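Uncharacterized protein (Porphyromonas gingivalis, PDB 1ZBS) is uncharacterised but probably acts as an N-acetylglucosamine kinase of the ASKHA superfamily, transferring a phosphate from ATP to the amino sugar. Local coordinates at residues V251-I256 with L261-V266; I112-G117 with D221-R226; G147-R152 with Q217-D222; D97-A102 with R128-N133. All coordinates share one frame; numbering follows the deposited sequence.

Contact 1: residues V251-I256 with L261-V266; sequences VLSSVI and LTLGSV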
loop_
_atom_site.group_PDB
_atom_site.type_symbol
_atom_site.label_atom_id
_atom_site.label_comp_id
_atom_site.label_asym_id
_atom_site.label_seq_id
_atom_site.Cartn_x
_atom_site.Cartn_y
_atom_site.Cartn_z
ATOM N N VAL A 251 -4.587 -19.539 -14.982
ATOM C CA VAL A 251 -3.328 -19.229 -14.312
ATOM C C VAL A 251 -3.280 -19.816 -12.905
ATOM O O VAL A 251 -2.240 -20.315 -12.460
ATOM C CB VAL A 251 -3.096 -17.708 -14.218
ATOM C CG1 VAL A 251 -1.731 -17.433 -13.616
ATOM C CG2 VAL A 251 -3.206 -17.076 -15.593
ATOM N N LEU A 252 -4.411 -19.749 -12.210
ATOM C CA LEU A 252 -4.518 -20.280 -10.858
ATOM C C LEU A 252 -4.232 -21.788 -10.851
ATOM O O LEU A 252 -3.582 -22.297 -9.934
ATOM C CB LEU A 252 -5.921 -19.994 -10.298
ATOM C CG LEU A 252 -6.144 -20.421 -8.844
ATOM C CD1 LEU A 252 -5.102 -19.742 -7.976
ATOM C CD2 LEU A 252 -7.553 -20.057 -8.372
ATOM N N SER A 253 -4.709 -22.499 -11.874
ATOM C CA SER A 253 -4.475 -23.946 -11.986
ATOM C C SER A 253 -2.990 -24.256 -12.142
ATOM O O SER A 253 -2.446 -25.128 -11.459
ATOM C CB SER A 253 -5.204 -24.536 -13.196
ATOM O OG SER A 253 -6.509 -24.971 -12.867
ATOM N N SER A 254 -2.343 -23.548 -13.061
ATOM C CA SER A 254 -0.927 -23.751 -13.321
ATOM C C SER A 254 -0.092 -23.533 -12.073
ATOM O O SER A 254 0.822 -24.302 -11.792
ATOM C CB SER A 254 -0.452 -22.803 -14.411
ATOM O OG SER A 254 0.965 -22.795 -14.465
ATOM N N VAL A 255 -0.403 -22.469 -11.335
ATOM C CA VAL A 255 0.322 -22.151 -10.109
ATOM C C VAL A 255 0.158 -23.271 -9.079
ATOM O O VAL A 255 1.140 -23.769 -8.540
ATOM C CB VAL A 255 -0.170 -20.825 -9.495
ATOM C CG1 VAL A 255 0.526 -20.583 -8.164
ATOM C CG2 VAL A 255 0.107 -19.672 -10.456
ATOM N N ILE A 256 -1.086 -23.654 -8.815
ATOM C CA ILE A 256 -1.381 -24.717 -7.872
ATOM C C ILE A 256 -0.641 -25.996 -8.269
ATOM O O ILE A 256 0.047 -26.607 -7.452
ATOM C CB ILE A 256 -2.902 -25.017 -7.831
ATOM C CG1 ILE A 256 -3.645 -23.858 -7.167
ATOM C CG2 ILE A 256 -3.158 -26.346 -7.117
ATOM C CD1 ILE A 256 -5.168 -23.909 -7.319
ATOM N N LEU A 261 0.199 -29.088 -5.530
ATOM C CA LEU A 261 -1.077 -29.103 -4.836
ATOM C C LEU A 261 -2.170 -29.473 -5.834
ATOM O O LEU A 261 -1.938 -29.487 -7.045
ATOM C CB LEU A 261 -1.349 -27.727 -4.211
ATOM C CG LEU A 261 -0.362 -27.276 -3.117
ATOM C CD1 LEU A 261 -0.648 -25.844 -2.694
ATOM C CD2 LEU A 261 -0.471 -28.208 -1.916
ATOM N N THR A 262 -3.354 -29.799 -5.330
ATOM C CA THR A 262 -4.460 -30.159 -6.204
ATOM C C THR A 262 -5.599 -29.154 -6.075
ATOM O O THR A 262 -5.956 -28.730 -4.972
ATOM C CB THR A 262 -5.000 -31.585 -5.888
ATOM O OG1 THR A 262 -5.442 -31.651 -4.523
ATOM C CG2 THR A 262 -3.913 -32.629 -6.108
ATOM N N LEU A 263 -6.160 -28.771 -7.216
ATOM C CA LEU A 263 -7.266 -27.826 -7.246
ATOM C C LEU A 263 -8.568 -28.568 -6.969
ATOM O O LEU A 263 -8.877 -29.558 -7.631
ATOM C CB LEU A 263 -7.346 -27.150 -8.619
ATOM C CG LEU A 263 -8.489 -26.160 -8.847
ATOM C CD1 LEU A 263 -8.401 -25.027 -7.835
ATOM C CD2 LEU A 263 -8.414 -25.600 -10.265
ATOM N N GLY A 264 -9.319 -28.095 -5.983
ATOM C CA GLY A 264 -10.587 -28.717 -5.654
ATOM C C GLY A 264 -11.672 -28.181 -6.576
ATOM O O GLY A 264 -12.378 -28.949 -7.232
ATOM N N SER A 265 -11.801 -26.858 -6.628
ATOM C CA SER A 265 -12.796 -26.218 -7.480
ATOM C C SER A 265 -12.669 -24.696 -7.412
ATOM O O SER A 265 -12.160 -24.152 -6.435
ATOM C CB SER A 265 -14.216 -26.602 -7.046
ATOM O OG SER A 265 -14.564 -25.998 -5.806
ATOM N N VAL A 266 -13.134 -24.022 -8.461
ATOM C CA VAL A 266 -13.128 -22.573 -8.510
ATOM C C VAL A 266 -14.429 -22.101 -9.130
ATOM O O VAL A 266 -14.798 -22.539 -10.213
ATOM C CB VAL A 266 -11.917 -22.007 -9.320
ATOM C CG1 VAL A 266 -11.809 -22.692 -10.664
ATOM C CG2 VAL A 266 -12.079 -20.506 -9.500
#
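The flat group here is the peptide carbonyl of Leu261, and Ile256 covers one of its faces: the CG2 methyl sits over the carbonyl plane, 3.5 Å from Leu261 C. That methyl also meets the side chain beyond, with Ile256 CG2 3.7 Å from Leu261 CB. The other branch of Ile256 heads for Leu263, the two side chains crossing at about a right angle. Their methyls press together, Ile256 CD1 to Leu263 CD1 at 3.5 Å, tighter than ordinary van der Waals contact. With CG1 placed anti to the carbonyl carbon (chi1 -70°), Ile256 can split its branches between the two leucines. One turn earlier in the helix, Ser253 OG comes up to the second methyl, Leu263 CD2, at 3.3 Å. A single backbone bond ties the chain back on itself: Leu261 N gives its hydrogen to Ile256 O at 3.1 Å, with an N-H...O angle of 153°. Phe240 of the neighbouring strand 238-241 touches Leu252, Ile256 and Leu263 alike. The arrangement is the second half of a beta-alpha-beta crossover, in which helix 249-258 folds against the parallel strands 238-241 and 263-267 of an actin-like sheet.

Contact 2: residues I112-G117 with D221-R226; sequences IACILG and DDFLVR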
loop_
_atom_site.group_PDB
_atom_site.type_symbol
_atom_site.label_atom_id
_atom_site.label_comp_id
_atom_site.label_asym_id
_atom_site.label_seq_id
_atom_site.Cartn_x
_atom_site.Cartn_y
_atom_site.Cartn_z
ATOM N N ILE A 112 -9.807 -26.736 2.450
ATOM C CA ILE A 112 -9.278 -25.381 2.487
ATOM C C ILE A 112 -10.056 -24.527 1.509
ATOM O O ILE A 112 -10.128 -24.846 0.322
ATOM C CB ILE A 112 -7.790 -25.347 2.101
ATOM C CG1 ILE A 112 -6.968 -26.108 3.141
ATOM C CG2 ILE A 112 -7.310 -23.898 1.983
ATOM C CD1 ILE A 112 -5.528 -26.360 2.730
ATOM N N ALA A 113 -10.653 -23.451 2.018
ATOM C CA ALA A 113 -11.444 -22.539 1.196
ATOM C C ALA A 113 -10.737 -21.196 1.054
ATOM O O ALA A 113 -10.297 -20.597 2.041
ATOM C CB ALA A 113 -12.829 -22.346 1.818
ATOM N N CYS A 114 -10.644 -20.720 -0.182
ATOM C CA CYS A 114 -9.969 -19.455 -0.460
ATOM C C CYS A 114 -10.808 -18.484 -1.259
ATOM O O CYS A 114 -11.600 -18.876 -2.114
ATOM C CB CYS A 114 -8.679 -19.698 -1.236
ATOM S SG CYS A 114 -7.573 -20.865 -0.504
ATOM N N ILE A 115 -10.620 -17.205 -0.974
ATOM C CA ILE A 115 -11.326 -16.161 -1.692
ATOM C C ILE A 115 -10.305 -15.351 -2.481
ATOM O O ILE A 115 -9.251 -14.987 -1.965
ATOM C CB ILE A 115 -12.076 -15.232 -0.737
ATOM C CG1 ILE A 115 -13.141 -16.029 0.030
ATOM C CG2 ILE A 115 -12.706 -14.086 -1.527
ATOM C CD1 ILE A 115 -13.980 -15.194 0.973
ATOM N N LEU A 116 -10.609 -15.100 -3.748
ATOM C CA LEU A 116 -9.730 -14.317 -4.611
ATOM C C LEU A 116 -10.617 -13.327 -5.370
ATOM O O LEU A 116 -11.118 -13.635 -6.454
ATOM C CB LEU A 116 -8.996 -15.242 -5.593
ATOM C CG LEU A 116 -7.471 -15.221 -5.714
ATOM C CD1 LEU A 116 -6.831 -15.328 -4.339
ATOM C CD2 LEU A 116 -7.005 -16.380 -6.616
ATOM N N GLY A 117 -10.827 -12.154 -4.771
ATOM C CA GLY A 117 -11.631 -11.106 -5.379
ATOM C C GLY A 117 -10.918 -9.771 -5.187
ATOM O O GLY A 117 -9.728 -9.663 -5.481
ATOM N N ASP A 221 1.167 -17.370 -6.640
ATOM C CA ASP A 221 2.087 -18.279 -5.968
ATOM C C ASP A 221 2.313 -17.766 -4.543
ATOM O O ASP A 221 2.293 -18.540 -3.583
ATOM C CB ASP A 221 3.422 -18.353 -6.727
ATOM C CG ASP A 221 4.338 -19.442 -6.193
ATOM O OD1 ASP A 221 3.959 -20.635 -6.268
ATOM O OD2 ASP A 221 5.435 -19.109 -5.692
ATOM N N ASP A 222 2.511 -16.455 -4.433
ATOM C CA ASP A 222 2.722 -15.777 -3.164
ATOM C C ASP A 222 1.549 -16.014 -2.231
ATOM O O ASP A 222 1.725 -16.188 -1.024
ATOM C CB ASP A 222 2.852 -14.267 -3.379
ATOM C CG ASP A 222 4.248 -13.766 -3.144
ATOM O OD1 ASP A 222 4.994 -13.599 -4.135
ATOM O OD2 ASP A 222 4.600 -13.542 -1.961
ATOM N N PHE A 223 0.344 -15.975 -2.790
ATOM C CA PHE A 223 -0.842 -16.200 -1.983
ATOM C C PHE A 223 -0.806 -17.601 -1.382
ATOM O O PHE A 223 -1.055 -17.772 -0.185
ATOM C CB PHE A 223 -2.120 -16.016 -2.805
ATOM C CG PHE A 223 -3.358 -16.508 -2.104
ATOM C CD1 PHE A 223 -3.835 -17.794 -2.337
ATOM C CD2 PHE A 223 -4.020 -15.706 -1.178
ATOM C CE1 PHE A 223 -4.948 -18.279 -1.646
ATOM C CE2 PHE A 223 -5.135 -16.177 -0.480
ATOM C CZ PHE A 223 -5.603 -17.468 -0.715
ATOM N N LEU A 224 -0.483 -18.600 -2.195
ATOM C CA LEU A 224 -0.432 -19.972 -1.691
ATOM C C LEU A 224 0.610 -20.109 -0.592
ATOM O O LEU A 224 0.328 -20.620 0.498
ATOM C CB LEU A 224 -0.108 -20.946 -2.825
ATOM C CG LEU A 224 -1.208 -21.039 -3.878
ATOM C CD1 LEU A 224 -0.743 -21.900 -5.045
ATOM C CD2 LEU A 224 -2.460 -21.619 -3.236
ATOM N N VAL A 225 1.814 -19.637 -0.887
ATOM C CA VAL A 225 2.912 -19.703 0.058
ATOM C C VAL A 225 2.571 -19.133 1.438
ATOM O O VAL A 225 2.657 -19.836 2.444
ATOM C CB VAL A 225 4.149 -18.954 -0.488
ATOM C CG1 VAL A 225 5.275 -18.984 0.544
ATOM C CG2 VAL A 225 4.619 -19.603 -1.794
ATOM N N ARG A 226 2.169 -17.867 1.480
ATOM C CA ARG A 226 1.863 -17.195 2.741
ATOM C C ARG A 226 0.450 -17.371 3.277
ATOM O O ARG A 226 0.121 -16.838 4.339
ATOM C CB ARG A 226 2.135 -15.707 2.587
ATOM C CG ARG A 226 3.448 -15.420 1.898
ATOM C CD ARG A 226 3.348 -14.147 1.093
ATOM N NE ARG A 226 3.339 -12.954 1.926
ATOM C CZ ARG A 226 4.420 -12.216 2.175
ATOM N NH1 ARG A 226 5.591 -12.557 1.656
ATOM N NH2 ARG A 226 4.323 -11.120 2.917
#
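Phe223 points its ring from helix 210-229 at strand 111-116, a helix-on-sheet packing in the core of an ASKHA, or actin-like, domain. Two strand residues meet that ring in quite different ways. Leu116 comes over a face: its CD1 methyl stands 4.1 Å from the ring centroid and only 4° off the normal, a well-centred CH-pi contact. Cys114 approaches from the rim, its SG lying at the ring edge, 5.0 Å from the centroid and practically in the ring plane, which makes a sulfur-aromatic contact. The CB of the same cysteine arrives obliquely. What delivers the ring is the first torsion of Phe223, which sets CG anti to the backbone N (chi1 168°) and sends the phenyl group straight across the gap; the nearest CA atoms, Leu116 and Phe223, are still 9.5 Å apart. Phe240 of the adjacent strand 238-241 touches both Cys114 and Phe223 and extends the apolar layer, while Ala113 and Ile115 turn to helix 97-105 behind the strand. At its end the strand runs into Gly117, the start of a Gly-Thr-Gly-Ser loop that probably corresponds to a phosphate-binding loop of related kinases. The closest approach between the segments is made by carbon atoms, Cys114 CB and Phe223 CZ, at 3.8 Å.

Contact 3: residues G147-R152 with Q217-D222; sequences GAVLGR and QNSFDD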
loop_
_atom_site.group_PDB
_atom_site.type_symbol
_atom_site.label_atom_id
_atom_site.label_comp_id
_atom_site.label_asym_id
_atom_site.label_seq_id
_atom_site.Cartn_x
_atom_site.Cartn_y
_atom_site.Cartn_z
ATOM N N GLY A 147 -7.360 -8.775 -6.459
ATOM C CA GLY A 147 -7.422 -7.800 -7.529
ATOM C C GLY A 147 -6.847 -6.444 -7.167
ATOM O O GLY A 147 -6.388 -5.715 -8.043
ATOM N N ALA A 148 -6.881 -6.080 -5.891
ATOM C CA ALA A 148 -6.313 -4.800 -5.498
ATOM C C ALA A 148 -4.797 -4.914 -5.578
ATOM O O ALA A 148 -4.122 -3.990 -6.027
ATOM C CB ALA A 148 -6.740 -4.424 -4.085
ATOM N N VAL A 149 -4.256 -6.051 -5.159
ATOM C CA VAL A 149 -2.818 -6.204 -5.207
ATOM C C VAL A 149 -2.316 -6.354 -6.633
ATOM O O VAL A 149 -1.310 -5.749 -6.998
ATOM C CB VAL A 149 -2.357 -7.368 -4.336
ATOM C CG1 VAL A 149 -0.861 -7.604 -4.526
ATOM C CG2 VAL A 149 -2.641 -7.036 -2.880
ATOM N N LEU A 150 -3.012 -7.141 -7.447
ATOM C CA LEU A 150 -2.621 -7.299 -8.847
ATOM C C LEU A 150 -2.583 -5.905 -9.455
ATOM O O LEU A 150 -1.661 -5.551 -10.184
ATOM C CB LEU A 150 -3.647 -8.142 -9.602
ATOM C CG LEU A 150 -3.764 -9.616 -9.201
ATOM C CD1 LEU A 150 -4.836 -10.294 -10.075
ATOM C CD2 LEU A 150 -2.417 -10.301 -9.367
ATOM N N GLY A 151 -3.599 -5.112 -9.132
ATOM C CA GLY A 151 -3.673 -3.755 -9.639
ATOM C C GLY A 151 -2.508 -2.854 -9.245
ATOM O O GLY A 151 -1.929 -2.194 -10.108
ATOM N N ARG A 152 -2.147 -2.800 -7.966
ATOM C CA ARG A 152 -1.040 -1.921 -7.606
ATOM C C ARG A 152 0.288 -2.431 -8.158
ATOM O O ARG A 152 1.140 -1.636 -8.568
ATOM C CB ARG A 152 -0.933 -1.707 -6.093
ATOM C CG ARG A 152 -0.466 -2.893 -5.289
ATOM C CD ARG A 152 0.069 -2.419 -3.939
ATOM N NE ARG A 152 -0.105 -3.438 -2.916
ATOM C CZ ARG A 152 0.783 -4.375 -2.625
ATOM N NH1 ARG A 152 1.935 -4.430 -3.275
ATOM N NH2 ARG A 152 0.508 -5.267 -1.683
ATOM N N GLN A 217 1.021 -14.599 -12.045
ATOM C CA GLN A 217 1.504 -15.894 -11.601
ATOM C C GLN A 217 2.258 -15.809 -10.270
ATOM O O GLN A 217 2.019 -16.605 -9.360
ATOM C CB GLN A 217 2.410 -16.477 -12.688
ATOM C CG GLN A 217 3.247 -17.681 -12.291
ATOM C CD GLN A 217 4.200 -18.104 -13.407
ATOM O OE1 GLN A 217 3.801 -18.757 -14.379
ATOM N NE2 GLN A 217 5.463 -17.712 -13.280
ATOM N N ASN A 218 3.163 -14.843 -10.154
ATOM C CA ASN A 218 3.938 -14.693 -8.936
ATOM C C ASN A 218 3.075 -14.285 -7.756
ATOM O O ASN A 218 3.339 -14.672 -6.616
ATOM C CB ASN A 218 5.055 -13.672 -9.136
ATOM C CG ASN A 218 6.027 -14.096 -10.208
ATOM O OD1 ASN A 218 6.202 -15.290 -10.461
ATOM N ND2 ASN A 218 6.673 -13.125 -10.844
ATOM N N SER A 219 2.034 -13.510 -8.027
ATOM C CA SER A 219 1.161 -13.082 -6.956
ATOM C C SER A 219 0.329 -14.254 -6.445
ATOM O O SER A 219 0.147 -14.410 -5.236
ATOM C CB SER A 219 0.249 -11.956 -7.429
ATOM O OG SER A 219 -0.353 -11.333 -6.304
ATOM N N PHE A 220 -0.173 -15.077 -7.363
ATOM C CA PHE A 220 -0.964 -16.242 -6.975
ATOM C C PHE A 220 -0.078 -17.214 -6.198
ATOM O O PHE A 220 -0.513 -17.812 -5.216
ATOM C CB PHE A 220 -1.545 -16.963 -8.201
ATOM C CG PHE A 220 -2.723 -16.260 -8.834
ATOM C CD1 PHE A 220 -3.282 -15.122 -8.255
ATOM C CD2 PHE A 220 -3.283 -16.757 -10.009
ATOM C CE1 PHE A 220 -4.375 -14.484 -8.845
ATOM C CE2 PHE A 220 -4.370 -16.129 -10.605
ATOM C CZ PHE A 220 -4.924 -14.988 -10.018
ATOM N N ASP A 221 1.167 -17.370 -6.640
ATOM C CA ASP A 221 2.087 -18.279 -5.968
ATOM C C ASP A 221 2.313 -17.766 -4.543
ATOM O O ASP A 221 2.293 -18.540 -3.583
ATOM C CB ASP A 221 3.422 -18.353 -6.727
ATOM C CG ASP A 221 4.338 -19.442 -6.193
ATOM O OD1 ASP A 221 3.959 -20.635 -6.268
ATOM O OD2 ASP A 221 5.435 -19.109 -5.692
ATOM N N ASP A 222 2.511 -16.455 -4.433
ATOM C CA ASP A 222 2.722 -15.777 -3.164
ATOM C C ASP A 222 1.549 -16.014 -2.231
ATOM O O ASP A 222 1.725 -16.188 -1.024
ATOM C CB ASP A 222 2.852 -14.267 -3.379
ATOM C CG ASP A 222 4.248 -13.766 -3.144
ATOM O OD1 ASP A 222 4.994 -13.599 -4.135
ATOM O OD2 ASP A 222 4.600 -13.542 -1.961
#
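The helical segments holding Leu150 and Ser219 run at 139° to each other, nearer antiparallel than perpendicular, and their axes come within 10.6 Å where these two residues meet. Leu150 does most of the touching and divides its methyls between two neighbours. Its CD2 packs against the small side chain opposite, Leu150 CD2 to Ser219 CB at 3.7 Å, whereas Leu150 CD1 reaches obliquely to Phe220 CE1 at 4.4 Å. Val149 adds its CG1 methyl at the margin, 4.2 Å from Ser219 OG; on its other flank the same methyl lies above the guanidinium plane of Arg152. Amid these carbons the serine hydroxyl is still satisfied, because its OG, anti to the backbone N (chi1 -166°), accepts a hydrogen bond from Gly145 N just ahead of helix 147-159. So the polar end of Ser219 holds the approach to the helix while its CB serves the apolar packing. Phe220 itself is shared, lying also against Val251, Leu252 and Val255 of helix 249-258. Gly147 and Ala148 make backbone hydrogen bonds with Gly117 and Thr118. This is buried helix-helix packing that joins the first turn of helix 147-159, beside a probable phosphate loop, to a core helix of the actin-like domain.

Contact 4: residues D97-A102 with R128-N133; sequences DMLGAA and REIKAN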
loop_
_atom_site.group_PDB
_atom_site.type_symbol
_atom_site.label_atom_id
_atom_site.label_comp_id
_atom_site.label_asym_id
_atom_site.label_seq_id
_atom_site.Cartn_x
_atom_site.Cartn_y
_atom_site.Cartn_z
ATOM N N ASP A 97 -17.841 -13.766 5.439
ATOM C CA ASP A 97 -17.853 -14.224 4.062
ATOM C C ASP A 97 -16.943 -15.427 3.827
ATOM O O ASP A 97 -17.173 -16.217 2.908
ATOM C CB ASP A 97 -17.465 -13.085 3.108
ATOM C CG ASP A 97 -16.119 -12.454 3.443
ATOM O OD1 ASP A 97 -15.563 -11.771 2.558
ATOM O OD2 ASP A 97 -15.616 -12.624 4.579
HETATM N N MSE A 98 -15.916 -15.568 4.659
HETATM C CA MSE A 98 -14.980 -16.679 4.527
HETATM C C MSE A 98 -15.723 -17.978 4.827
HETATM O O MSE A 98 -15.560 -18.978 4.127
HETATM C CB MSE A 98 -13.807 -16.498 5.499
HETATM C CG MSE A 98 -12.678 -17.507 5.335
HETATM SE SE MSE A 98 -11.773 -17.444 3.614
HETATM C CE MSE A 98 -12.866 -18.704 2.616
ATOM N N LEU A 99 -16.556 -17.942 5.862
ATOM C CA LEU A 99 -17.335 -19.097 6.260
ATOM C C LEU A 99 -18.369 -19.426 5.186
ATOM O O LEU A 99 -18.653 -20.595 4.904
ATOM C CB LEU A 99 -18.030 -18.819 7.594
ATOM C CG LEU A 99 -19.043 -19.870 8.055
ATOM C CD1 LEU A 99 -18.366 -21.230 8.177
ATOM C CD2 LEU A 99 -19.646 -19.438 9.383
ATOM N N GLY A 100 -18.940 -18.380 4.601
ATOM C CA GLY A 100 -19.923 -18.569 3.555
ATOM C C GLY A 100 -19.280 -19.248 2.362
ATOM O O GLY A 100 -19.902 -20.072 1.692
ATOM N N ALA A 101 -18.024 -18.913 2.097
ATOM C CA ALA A 101 -17.320 -19.513 0.977
ATOM C C ALA A 101 -17.027 -20.980 1.248
ATOM O O ALA A 101 -17.212 -21.826 0.378
ATOM C CB ALA A 101 -16.027 -18.761 0.694
ATOM N N ALA A 102 -16.581 -21.290 2.459
ATOM C CA ALA A 102 -16.270 -22.671 2.796
ATOM C C ALA A 102 -17.514 -23.541 2.741
ATOM O O ALA A 102 -17.460 -24.679 2.274
ATOM C CB ALA A 102 -15.636 -22.748 4.180
ATOM N N ARG A 128 -17.615 -28.221 9.359
ATOM C CA ARG A 128 -18.772 -27.577 9.965
ATOM C C ARG A 128 -18.412 -26.158 10.365
ATOM O O ARG A 128 -19.247 -25.252 10.322
ATOM C CB ARG A 128 -19.271 -28.366 11.190
ATOM C CG ARG A 128 -20.810 -28.362 11.362
ATOM C CD ARG A 128 -21.412 -29.769 11.148
ATOM N NE ARG A 128 -22.863 -29.779 10.915
ATOM C CZ ARG A 128 -23.460 -29.277 9.830
ATOM N NH1 ARG A 128 -24.786 -29.327 9.706
ATOM N NH2 ARG A 128 -22.728 -28.725 8.867
ATOM N N GLU A 129 -17.158 -25.956 10.746
ATOM C CA GLU A 129 -16.720 -24.628 11.140
ATOM C C GLU A 129 -15.243 -24.441 10.841
ATOM O O GLU A 129 -14.502 -25.413 10.674
ATOM C CB GLU A 129 -17.007 -24.410 12.626
ATOM C CG GLU A 129 -16.335 -25.410 13.543
ATOM C CD GLU A 129 -17.041 -25.527 14.885
ATOM O OE1 GLU A 129 -17.284 -24.482 15.529
ATOM O OE2 GLU A 129 -17.351 -26.666 15.294
ATOM N N ILE A 130 -14.832 -23.177 10.762
ATOM C CA ILE A 130 -13.450 -22.831 10.468
ATOM C C ILE A 130 -12.529 -23.163 11.626
ATOM O O ILE A 130 -12.772 -22.769 12.767
ATOM C CB ILE A 130 -13.296 -21.335 10.145
ATOM C CG1 ILE A 130 -14.170 -20.962 8.949
ATOM C CG2 ILE A 130 -11.845 -21.030 9.822
ATOM C CD1 ILE A 130 -14.184 -19.480 8.647
ATOM N N LYS A 131 -11.462 -23.891 11.318
ATOM C CA LYS A 131 -10.492 -24.280 12.325
ATOM C C LYS A 131 -9.283 -23.363 12.376
ATOM O O LYS A 131 -8.674 -23.204 13.431
ATOM C CB LYS A 131 -10.034 -25.723 12.087
ATOM C CG LYS A 131 -10.965 -26.777 12.681
ATOM C CD LYS A 131 -10.947 -26.711 14.208
ATOM C CE LYS A 131 -11.708 -27.866 14.844
ATOM N NZ LYS A 131 -11.314 -28.045 16.275
ATOM N N ALA A 132 -8.925 -22.773 11.239
ATOM C CA ALA A 132 -7.770 -21.880 11.178
ATOM C C ALA A 132 -7.935 -20.848 10.058
ATOM O O ALA A 132 -8.484 -21.160 9.004
ATOM C CB ALA A 132 -6.495 -22.691 10.970
ATOM N N ASN A 133 -7.443 -19.632 10.290
ATOM C CA ASN A 133 -7.567 -18.543 9.326
ATOM C C ASN A 133 -6.333 -17.642 9.317
ATOM O O ASN A 133 -5.875 -17.204 10.369
ATOM C CB ASN A 133 -8.788 -17.684 9.675
ATOM C CG ASN A 133 -9.215 -16.778 8.533
ATOM O OD1 ASN A 133 -8.406 -16.044 7.958
ATOM N ND2 ASN A 133 -10.501 -16.818 8.206
#
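Just ahead of Ile130, which packs against Leu99, one polar atom has a double grip: Asp126 OD2 accepts the backbone N-H groups of both Arg128 and Glu129, pinning the turn that leads into strand 130-133. From there Ile130 extends its CD1 methyl to the first turn of helix 97-105. The methyl fits into the angle between two helix residues, with Ile130 CD1 4.0 Å from Leu99 CB and 4.1 Å from Met98 CG. Met98, present as selenomethionine, crosses Ile130 at about a right angle. It leaves the helix with CG anti to the backbone N (chi1 -173°), then bends at the next two torsions, which carries its selenium end away from the strand and in among Ala113 and Ile115. Between Ile130 and Asn133 the strand has a classic beta bulge, Lys131 and Ala132 both facing Leu124. At the far side of the contact Asn133 ND2 lies 3.7 Å from Met98 CG, without a hydrogen bond to the helix. Helix and edge strand thus meet mainly by van der Waals packing of Ile130 CD1 on Leu99 and Met98, while Asp126 OD2 bonds within the turn and Asn133 OD1 is held weakly by Asn121 ND2 of the neighbouring strand.

How the contacts relate
Contacts 1, 2 and 4 all reach the five-stranded sheet made of 130-133, 120-125, 111-116, 238-241 and 263-267. Contact 4 lies at one outermost strand and contact 1 at the other, their centres about 19 Å apart, with contact 2 on the middle strand. Helix 97-105 backs that strand from one side; helices 210-229 and 249-258 pack together on the other. Contacts 2 and 3, centres about 10 Å apart, share Asp221 and Asp222 of helix 210-229. Along the chain contacts 4 and 2 interleave, and contact 1 comes last. Gly117 and Gly147 meet through a probable backbone hydrogen bond, joining the sheet's putative phosphate loop to helix 147-159.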